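Local coordinates for protein nucleoporin NUP170 (Chaetomium thermophilum, PDB 5HAX) that is a nucleoporin of the nuclear pore complex, built from a beta-propeller and a helical region, and probably acts as a scaffold that binds other nucleoporins, at residues A408-R413 against F426-W431; A48-V53 against L404-P409; G125-T130 against I200-E205. One frame throughout, in Å; residues are numbered along the deposited sequence.

Interaction 1. Residues A408-R413 against F426-W431; sequences APDTGR and FEQGTW
Residues 408-409, the end of strand 403-409, run antiparallel to the start of strand 427-433. Ala408 and Gln428 form the hydrogen-bonded pair: Ala408 N gives to Gln428 O and Gln428 N to Ala408 O, each at 2.9 Å and nearly along the C=O axis. In the next, non-hydrogen-bonded pair the CA atoms of Pro409 and Glu427 close to 4.4 Å, and Glu427 CA lies close to Ala408 O in a bent CA-H...O contact. A third backbone bond, Asp410 N to Phe426 O, is almost straight (171°), although the nitrogen stands above the carbonyl plane. Here the chain leaves the sheet: Asp410 centres an inverse gamma turn and N-caps helix 411-416, its OD1 accepting from Arg413 N at 3.3 Å. With CG anti to its backbone N (chi1 -165°), the carboxylate is placed between Gln428 and Arg413. Its OD2 takes Gln428 NE2 at 3.0 Å and, in a salt bridge, Arg413 NE at 3.1 Å, from opposite faces of the carboxylate, each well out of its plane. The Gln428 chain bends at chi2 to make this reach, and its amide stands almost perpendicular to the carboxylate (87°). Gln428 NE2 also hydrogen-bonds Glu39 OE1, and Gln428 OE1 accepts from Gln41 NE2, so both ends of the amide are tied. Arg413 lies across Phe426 at about a right angle, its CD over the centre of one ring face, 3.8 Å from the centroid, as a CH-pi contact. Glu427 diverges and pairs with Lys348 and Arg318. Gln519 of helix 506-520 adds a second bond to Asp410 OD1. Four donors thus grip one buried carboxylate where a propeller strand passes into a helix, an environment that would probably keep Asp410 ionised.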
loop_
_atom_site.group_PDB
_atom_site.type_symbol
_atom_site.label_atom_id
_atom_site.label_comp_id
_atom_site.label_asym_id
_atom_site.label_seq_id
_atom_site.Cartn_x
_atom_site.Cartn_y
_atom_site.Cartn_z
ATOM N N ALA A 408 -1.499 0.576 12.782
ATOM C CA ALA A 408 -1.594 1.498 11.664
ATOM C C ALA A 408 -1.532 2.912 12.213
ATOM O O ALA A 408 -1.805 3.135 13.397
ATOM C CB ALA A 408 -2.893 1.301 10.874
ATOM N N PRO A 409 -1.168 3.888 11.382
ATOM C CA PRO A 409 -1.279 5.282 11.819
ATOM C C PRO A 409 -2.726 5.603 12.150
ATOM O O PRO A 409 -3.650 5.089 11.518
ATOM C CB PRO A 409 -0.782 6.083 10.607
ATOM C CG PRO A 409 -0.054 5.110 9.749
ATOM C CD PRO A 409 -0.686 3.781 9.995
ATOM N N ASP A 410 -2.922 6.442 13.169
ATOM C CA ASP A 410 -4.260 6.933 13.494
ATOM C C ASP A 410 -4.555 8.079 12.532
ATOM O O ASP A 410 -4.507 9.262 12.880
ATOM C CB ASP A 410 -4.356 7.360 14.953
ATOM C CG ASP A 410 -5.795 7.526 15.417
ATOM O OD1 ASP A 410 -6.676 7.750 14.562
ATOM O OD2 ASP A 410 -6.049 7.424 16.633
ATOM N N THR A 411 -4.854 7.704 11.285
ATOM C CA THR A 411 -5.050 8.686 10.223
ATOM C C THR A 411 -6.089 9.729 10.608
ATOM O O THR A 411 -5.923 10.920 10.319
ATOM C CB THR A 411 -5.461 7.976 8.934
ATOM O OG1 THR A 411 -4.501 6.958 8.624
ATOM C CG2 THR A 411 -5.548 8.958 7.770
ATOM N N GLY A 412 -7.166 9.304 11.269
ATOM C CA GLY A 412 -8.206 10.245 11.655
ATOM C C GLY A 412 -7.715 11.289 12.641
ATOM O O GLY A 412 -8.032 12.474 12.514
ATOM N N ARG A 413 -6.934 10.866 13.637
ATOM C CA ARG A 413 -6.429 11.809 14.629
ATOM C C ARG A 413 -5.317 12.675 14.047
ATOM O O ARG A 413 -5.219 13.864 14.368
ATOM C CB ARG A 413 -5.936 11.054 15.862
ATOM C CG ARG A 413 -5.726 11.933 17.086
ATOM C CD ARG A 413 -5.304 11.115 18.300
ATOM N NE ARG A 413 -6.149 9.939 18.497
ATOM C CZ ARG A 413 -7.325 9.948 19.119
ATOM N NH1 ARG A 413 -7.818 11.077 19.612
ATOM N NH2 ARG A 413 -8.015 8.821 19.245
ATOM N N PHE A 426 0.539 9.069 16.336
ATOM C CA PHE A 426 -0.577 8.325 16.903
ATOM C C PHE A 426 -0.808 7.042 16.110
ATOM O O PHE A 426 -0.663 7.018 14.886
ATOM C CB PHE A 426 -1.847 9.177 16.898
ATOM C CG PHE A 426 -1.704 10.491 17.617
ATOM C CD1 PHE A 426 -1.624 10.537 18.999
ATOM C CD2 PHE A 426 -1.664 11.683 16.910
ATOM C CE1 PHE A 426 -1.496 11.745 19.661
ATOM C CE2 PHE A 426 -1.537 12.893 17.568
ATOM C CZ PHE A 426 -1.453 12.923 18.942
ATOM N N GLU A 427 -1.171 5.970 16.816
ATOM C CA GLU A 427 -1.380 4.671 16.189
ATOM C C GLU A 427 -2.592 3.970 16.787
ATOM O O GLU A 427 -2.929 4.159 17.959
ATOM C CB GLU A 427 -0.153 3.754 16.345
ATOM C CG GLU A 427 0.995 4.055 15.391
ATOM C CD GLU A 427 2.086 3.001 15.445
ATOM O OE1 GLU A 427 2.184 2.193 14.497
ATOM O OE2 GLU A 427 2.847 2.978 16.434
ATOM N N GLN A 428 -3.241 3.160 15.953
ATOM C CA GLN A 428 -4.231 2.177 16.376
ATOM C C GLN A 428 -3.601 0.796 16.261
ATOM O O GLN A 428 -3.031 0.463 15.218
ATOM C CB GLN A 428 -5.491 2.257 15.509
ATOM C CG GLN A 428 -6.280 3.557 15.636
ATOM C CD GLN A 428 -7.117 3.619 16.897
ATOM O OE1 GLN A 428 -7.694 2.619 17.325
ATOM N NE2 GLN A 428 -7.192 4.799 17.496
ATOM N N GLY A 429 -3.704 -0.006 17.324
ATOM C CA GLY A 429 -3.034 -1.288 17.374
ATOM C C GLY A 429 -3.960 -2.402 17.824
ATOM O O GLY A 429 -5.026 -2.169 18.394
ATOM N N THR A 430 -3.526 -3.632 17.553
ATOM C CA THR A 430 -4.272 -4.817 17.959
ATOM C C THR A 430 -3.347 -6.026 17.943
ATOM O O THR A 430 -2.309 -6.029 17.276
ATOM C CB THR A 430 -5.484 -5.063 17.050
ATOM O OG1 THR A 430 -6.275 -6.135 17.579
ATOM C CG2 THR A 430 -5.043 -5.407 15.631
ATOM N N TRP A 431 -3.752 -7.059 18.681
ATOM C CA TRP A 431 -3.036 -8.328 18.763
ATOM C C TRP A 431 -3.848 -9.410 18.064
ATOM O O TRP A 431 -4.993 -9.670 18.448
ATOM C CB TRP A 431 -2.795 -8.734 20.215
ATOM C CG TRP A 431 -1.687 -8.012 20.897
ATOM C CD1 TRP A 431 -1.800 -6.939 21.729
ATOM C CD2 TRP A 431 -0.291 -8.323 20.825
ATOM N NE1 TRP A 431 -0.559 -6.557 22.178
ATOM C CE2 TRP A 431 0.385 -7.391 21.638
ATOM C CE3 TRP A 431 0.453 -9.296 20.151
ATOM C CZ2 TRP A 431 1.768 -7.403 21.795
ATOM C CZ3 TRP A 431 1.829 -9.306 20.307
ATOM C CH2 TRP A 431 2.472 -8.366 21.122
#

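Interaction 2. Residues A48-V53 against L404-P409; sequences APFHVV and LFVSAP
A CH-pi contact carries this meeting: Val406 CG1 comes down on one face of the Phe50 ring, 3.5 Å from its centroid and displaced toward the rim. Its closest ring atom is CD2, with CG1 of Val406 at 3.4 Å. CG1 stands anti to the Val406 backbone N (chi1 -163°), which presents this branch to the ring. Apolar packing continues along the same ring, where Phe50 CE2 lies 3.8 Å from Ala408 CB. The backbone between these two side chains runs past the ring edge, with Ser407 C 3.6 Å from Phe50 CE2 and Ala408 N in the ring plane. No hydrogen bond joins the segments: the axes of 50-53 and 404-409 approach to 8.6 Å at 126°, as strands of adjacent beta-propeller blades that do not pair. Strand 50-57 pairs with strand 481-487, so an N-terminal strand completes a blade otherwise made of late strands, consistent with the Velcro closure of propellers. Polar links lie to other neighbours: the Ser407 side chain leaves the backbone away from strand 50-57, and its OG hydrogen-bonds Glu427 OE1. On the Phe50 side, Arg487 of strand 481-487 makes a cation-pi contact with the ring and a hydrogen bond to Pro49 O.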
loop_
_atom_site.group_PDB
_atom_site.type_symbol
_atom_site.label_atom_id
_atom_site.label_comp_id
_atom_site.label_asym_id
_atom_site.label_seq_id
_atom_site.Cartn_x
_atom_site.Cartn_y
_atom_site.Cartn_z
ATOM N N ALA A 48 -11.230 -2.725 15.638
ATOM C CA ALA A 48 -9.959 -3.343 15.297
ATOM C C ALA A 48 -9.426 -2.743 13.997
ATOM O O ALA A 48 -10.183 -2.614 13.027
ATOM C CB ALA A 48 -10.129 -4.854 15.150
ATOM N N PRO A 49 -8.148 -2.349 13.938
ATOM C CA PRO A 49 -7.620 -1.781 12.688
ATOM C C PRO A 49 -7.368 -2.820 11.609
ATOM O O PRO A 49 -7.331 -2.461 10.425
ATOM C CB PRO A 49 -6.311 -1.115 13.137
ATOM C CG PRO A 49 -5.870 -1.934 14.304
ATOM C CD PRO A 49 -7.128 -2.387 15.000
ATOM N N PHE A 50 -7.193 -4.084 11.986
ATOM C CA PHE A 50 -6.987 -5.183 11.056
ATOM C C PHE A 50 -7.787 -6.376 11.556
ATOM O O PHE A 50 -8.167 -6.437 12.727
ATOM C CB PHE A 50 -5.504 -5.572 10.944
ATOM C CG PHE A 50 -4.597 -4.444 10.531
ATOM C CD1 PHE A 50 -4.162 -4.337 9.222
ATOM C CD2 PHE A 50 -4.163 -3.506 11.455
ATOM C CE1 PHE A 50 -3.318 -3.310 8.838
ATOM C CE2 PHE A 50 -3.322 -2.474 11.076
ATOM C CZ PHE A 50 -2.899 -2.379 9.767
ATOM N N HIS A 51 -8.041 -7.335 10.667
ATOM C CA HIS A 51 -8.640 -8.586 11.111
ATOM C C HIS A 51 -8.423 -9.666 10.061
ATOM O O HIS A 51 -8.244 -9.376 8.873
ATOM C CB HIS A 51 -10.136 -8.423 11.427
ATOM C CG HIS A 51 -11.000 -8.138 10.235
ATOM N ND1 HIS A 51 -10.602 -7.329 9.192
ATOM C CD2 HIS A 51 -12.258 -8.543 9.937
ATOM C CE1 HIS A 51 -11.574 -7.256 8.299
ATOM N NE2 HIS A 51 -12.589 -7.984 8.727
ATOM N N VAL A 52 -8.418 -10.914 10.527
ATOM C CA VAL A 52 -8.230 -12.071 9.660
ATOM C C VAL A 52 -9.535 -12.354 8.928
ATOM O O VAL A 52 -10.599 -12.443 9.550
ATOM C CB VAL A 52 -7.781 -13.296 10.478
ATOM C CG1 VAL A 52 -7.558 -14.498 9.570
ATOM C CG2 VAL A 52 -6.517 -12.984 11.269
ATOM N N VAL A 53 -9.455 -12.519 7.606
ATOM C CA VAL A 53 -10.649 -12.728 6.787
ATOM C C VAL A 53 -10.766 -14.180 6.328
ATOM O O VAL A 53 -11.878 -14.690 6.159
ATOM C CB VAL A 53 -10.669 -11.766 5.582
ATOM C CG1 VAL A 53 -10.933 -10.340 6.055
ATOM C CG2 VAL A 53 -9.377 -11.844 4.787
ATOM N N LEU A 404 0.981 -11.887 16.986
ATOM C CA LEU A 404 1.109 -10.885 15.934
ATOM C C LEU A 404 0.594 -9.548 16.452
ATOM O O LEU A 404 -0.601 -9.402 16.726
ATOM C CB LEU A 404 0.332 -11.316 14.691
ATOM C CG LEU A 404 1.106 -11.294 13.378
ATOM C CD1 LEU A 404 2.193 -12.354 13.393
ATOM C CD2 LEU A 404 0.156 -11.498 12.207
ATOM N N PHE A 405 1.494 -8.576 16.589
ATOM C CA PHE A 405 1.097 -7.198 16.842
ATOM C C PHE A 405 0.981 -6.473 15.509
ATOM O O PHE A 405 1.910 -6.510 14.696
ATOM C CB PHE A 405 2.098 -6.478 17.745
ATOM C CG PHE A 405 1.798 -5.015 17.920
ATOM C CD1 PHE A 405 0.718 -4.606 18.684
ATOM C CD2 PHE A 405 2.582 -4.051 17.307
ATOM C CE1 PHE A 405 0.427 -3.262 18.839
ATOM C CE2 PHE A 405 2.299 -2.705 17.462
ATOM C CZ PHE A 405 1.222 -2.311 18.228
ATOM N N VAL A 406 -0.157 -5.824 15.288
ATOM C CA VAL A 406 -0.429 -5.119 14.041
ATOM C C VAL A 406 -0.966 -3.737 14.382
ATOM O O VAL A 406 -1.892 -3.608 15.190
ATOM C CB VAL A 406 -1.425 -5.884 13.148
ATOM C CG1 VAL A 406 -1.365 -5.346 11.730
ATOM C CG2 VAL A 406 -1.125 -7.376 13.163
ATOM N N SER A 407 -0.384 -2.708 13.767
ATOM C CA SER A 407 -0.769 -1.332 14.043
ATOM C C SER A 407 -0.772 -0.531 12.750
ATOM O O SER A 407 -0.138 -0.897 11.757
ATOM C CB SER A 407 0.169 -0.673 15.065
ATOM O OG SER A 407 1.498 -0.618 14.577
ATOM N N ALA A 408 -1.499 0.576 12.782
ATOM C CA ALA A 408 -1.594 1.498 11.664
ATOM C C ALA A 408 -1.532 2.912 12.213
ATOM O O ALA A 408 -1.805 3.135 13.397
ATOM C CB ALA A 408 -2.893 1.301 10.874
ATOM N N PRO A 409 -1.168 3.888 11.382
ATOM C CA PRO A 409 -1.279 5.282 11.819
ATOM C C PRO A 409 -2.726 5.603 12.150
ATOM O O PRO A 409 -3.650 5.089 11.518
ATOM C CB PRO A 409 -0.782 6.083 10.607
ATOM C CG PRO A 409 -0.054 5.110 9.749
ATOM C CD PRO A 409 -0.686 3.781 9.995
#

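Interaction 3. Residues G125-T130 against I200-E205; sequences GVFVKT and IFYQQE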
loop_
_atom_site.group_PDB
_atom_site.type_symbol
_atom_site.label_atom_id
_atom_site.label_comp_id
_atom_site.label_asym_id
_atom_site.label_seq_id
_atom_site.Cartn_x
_atom_site.Cartn_y
_atom_site.Cartn_z
ATOM N N GLY A 125 12.978 -5.161 -22.728
ATOM C CA GLY A 125 13.569 -5.407 -24.029
ATOM C C GLY A 125 14.352 -6.693 -24.130
ATOM O O GLY A 125 15.138 -6.857 -25.068
ATOM N N VAL A 126 14.165 -7.613 -23.188
ATOM C CA VAL A 126 14.832 -8.912 -23.195
ATOM C C VAL A 126 13.868 -10.023 -23.593
ATOM O O VAL A 126 14.152 -10.812 -24.495
ATOM C CB VAL A 126 15.469 -9.211 -21.819
ATOM C CG1 VAL A 126 16.132 -10.588 -21.823
ATOM C CG2 VAL A 126 16.471 -8.132 -21.444
ATOM N N PHE A 127 12.723 -10.098 -22.922
ATOM C CA PHE A 127 11.778 -11.188 -23.089
ATOM C C PHE A 127 10.535 -10.722 -23.836
ATOM O O PHE A 127 10.271 -9.524 -23.975
ATOM C CB PHE A 127 11.373 -11.767 -21.730
ATOM C CG PHE A 127 12.520 -12.348 -20.952
ATOM C CD1 PHE A 127 13.087 -13.557 -21.320
ATOM C CD2 PHE A 127 13.025 -11.687 -19.846
ATOM C CE1 PHE A 127 14.139 -14.092 -20.602
ATOM C CE2 PHE A 127 14.076 -12.219 -19.124
ATOM C CZ PHE A 127 14.633 -13.422 -19.504
ATOM N N VAL A 128 9.778 -11.705 -24.326
ATOM C CA VAL A 128 8.475 -11.427 -24.910
ATOM C C VAL A 128 7.609 -10.716 -23.873
ATOM O O VAL A 128 7.734 -10.939 -22.662
ATOM C CB VAL A 128 7.816 -12.731 -25.395
ATOM C CG1 VAL A 128 7.550 -13.678 -24.225
ATOM C CG2 VAL A 128 6.527 -12.442 -26.145
ATOM N N LYS A 129 6.722 -9.841 -24.357
ATOM C CA LYS A 129 5.913 -9.027 -23.456
ATOM C C LYS A 129 5.069 -9.879 -22.515
ATOM O O LYS A 129 4.758 -9.445 -21.400
ATOM C CB LYS A 129 5.010 -8.093 -24.262
ATOM C CG LYS A 129 5.529 -6.670 -24.395
ATOM C CD LYS A 129 6.872 -6.613 -25.107
ATOM C CE LYS A 129 7.042 -5.299 -25.855
ATOM N NZ LYS A 129 6.803 -4.111 -24.988
ATOM N N THR A 130 4.692 -11.087 -22.938
ATOM C CA THR A 130 3.845 -11.936 -22.108
ATOM C C THR A 130 4.570 -12.463 -20.875
ATOM O O THR A 130 3.908 -12.960 -19.957
ATOM C CB THR A 130 3.312 -13.118 -22.922
ATOM O OG1 THR A 130 4.372 -14.045 -23.179
ATOM C CG2 THR A 130 2.714 -12.645 -24.245
ATOM N N ILE A 200 23.485 -10.189 -10.801
ATOM C CA ILE A 200 23.394 -11.054 -11.971
ATOM C C ILE A 200 22.977 -10.197 -13.158
ATOM O O ILE A 200 21.955 -9.502 -13.107
ATOM C CB ILE A 200 22.403 -12.209 -11.748
ATOM C CG1 ILE A 200 22.949 -13.156 -10.673
ATOM C CG2 ILE A 200 22.154 -12.960 -13.066
ATOM C CD1 ILE A 200 22.155 -14.431 -10.499
ATOM N N PHE A 201 23.775 -10.244 -14.219
ATOM C CA PHE A 201 23.452 -9.615 -15.490
ATOM C C PHE A 201 22.974 -10.676 -16.471
ATOM O O PHE A 201 23.410 -11.828 -16.424
ATOM C CB PHE A 201 24.667 -8.892 -16.074
ATOM C CG PHE A 201 25.261 -7.863 -15.162
ATOM C CD1 PHE A 201 24.754 -6.575 -15.124
ATOM C CD2 PHE A 201 26.335 -8.178 -14.350
ATOM C CE1 PHE A 201 25.303 -5.623 -14.287
ATOM C CE2 PHE A 201 26.888 -7.234 -13.514
ATOM C CZ PHE A 201 26.374 -5.953 -13.480
ATOM N N TYR A 202 22.071 -10.282 -17.365
ATOM C CA TYR A 202 21.683 -11.172 -18.446
ATOM C C TYR A 202 21.181 -10.353 -19.626
ATOM O O TYR A 202 20.659 -9.246 -19.460
ATOM C CB TYR A 202 20.628 -12.195 -17.999
ATOM C CG TYR A 202 19.290 -11.622 -17.580
ATOM C CD1 TYR A 202 18.270 -11.445 -18.505
ATOM C CD2 TYR A 202 19.039 -11.288 -16.256
ATOM C CE1 TYR A 202 17.042 -10.934 -18.126
ATOM C CE2 TYR A 202 17.814 -10.777 -15.868
ATOM C CZ TYR A 202 16.819 -10.603 -16.807
ATOM O OH TYR A 202 15.601 -10.094 -16.424
ATOM N N GLN A 203 21.358 -10.913 -20.820
ATOM C CA GLN A 203 21.003 -10.245 -22.061
ATOM C C GLN A 203 20.498 -11.282 -23.053
ATOM O O GLN A 203 20.741 -12.483 -22.907
ATOM C CB GLN A 203 22.194 -9.481 -22.648
ATOM C CG GLN A 203 23.390 -10.365 -22.970
ATOM C CD GLN A 203 24.600 -9.568 -23.409
ATOM O OE1 GLN A 203 24.506 -8.372 -23.681
ATOM N NE2 GLN A 203 25.751 -10.229 -23.475
ATOM N N GLN A 204 19.796 -10.793 -24.078
ATOM C CA GLN A 204 19.178 -11.689 -25.049
ATOM C C GLN A 204 20.210 -12.305 -25.986
ATOM O O GLN A 204 20.146 -13.502 -26.284
ATOM C CB GLN A 204 18.114 -10.935 -25.850
ATOM C CG GLN A 204 18.646 -9.742 -26.632
ATOM C CD GLN A 204 17.547 -8.965 -27.328
ATOM O OE1 GLN A 204 16.506 -8.679 -26.737
ATOM N NE2 GLN A 204 17.768 -8.627 -28.594
ATOM N N GLU A 205 21.167 -11.510 -26.458
ATOM C CA GLU A 205 22.078 -11.951 -27.505
ATOM C C GLU A 205 23.265 -12.709 -26.927
ATOM O O GLU A 205 23.810 -12.341 -25.881
ATOM C CB GLU A 205 22.577 -10.756 -28.320
ATOM C CG GLU A 205 21.478 -10.049 -29.103
ATOM C CD GLU A 205 21.939 -9.538 -30.460
ATOM O OE1 GLU A 205 22.727 -10.236 -31.134
ATOM O OE2 GLU A 205 21.505 -8.435 -30.857
#
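One face of the Phe127 ring carries the CG1 methyl of its own neighbour Val126, 3.7 Å above the plane and over the centre, and Tyr202 OH lies in the plane at an edge of that ring. The same Val126 methyl lies in the plane of the Tyr202 ring, at the edge made by CD1 and CE1. The two segments belong to adjacent four-stranded blades of the beta-propeller: residues 125-130 form part of the loop between strands 114-120 and 133-139, and Tyr202 ends strand 198-202. The two aromatic rings meet rim to rim, neither lying over the other, with centroids 5.7 Å apart and planes at 40°. Their tightest touch is Phe127 CE2 against Tyr202 CE1, at 3.4 Å, and Val126 CG1 adds an apolar contact of 3.8 Å to Tyr202 CE1. A chi1 of 64° sets the Tyr202 ring between its own backbone N and carbonyl carbon, the least roomy choice, and from there it reaches the loop. The phenol tip is fixed by a hydrogen bond to the backbone N of Lys123, and both rings also pack against Met167 of strand 159-170. An alanine in place of Tyr202 would probably loosen the loop, because the bond to Lys123 N and the apolar edge touching Val126 and Phe127 would be lost together. Farther along, Gln204 passes beside the loop backbone, its CA 5.5 Å from that of Val126, and its carbonyl O accepts from Arg212 NE. The chain of another protein docks here: Val128 makes backbone hydrogen bonds to it, and Phe127 and Gln204 pack on its apolar side chains. Gly125 has a phi of 65°, which favours glycine, and next to it Val126 CG1 touches both rings, over the face of Phe127 and at the edge of Tyr202.

Interactions 1 and 2 are buried and share strand 403-409. Interaction 1 holds this strand to strand 427-433 within one blade, and interaction 2 packs the same strand against strand 50-57 of the adjacent blade. They touch, with Thr430 N probably bonded to Val406 O. The chemistry differs accordingly: backbone pairing and a buried carboxylate network at the blade's end, but apolar side-chain packing with no hydrogen bond between the two segments across blades. Interaction 3 also bridges blades, yet about 44 Å from interaction 1 between centres and on the opposite side of the chain's centre. It is farther out: a buried aromatic pair, with Gly125 exposed and Gln204 partly so, at a site occupied by another protein.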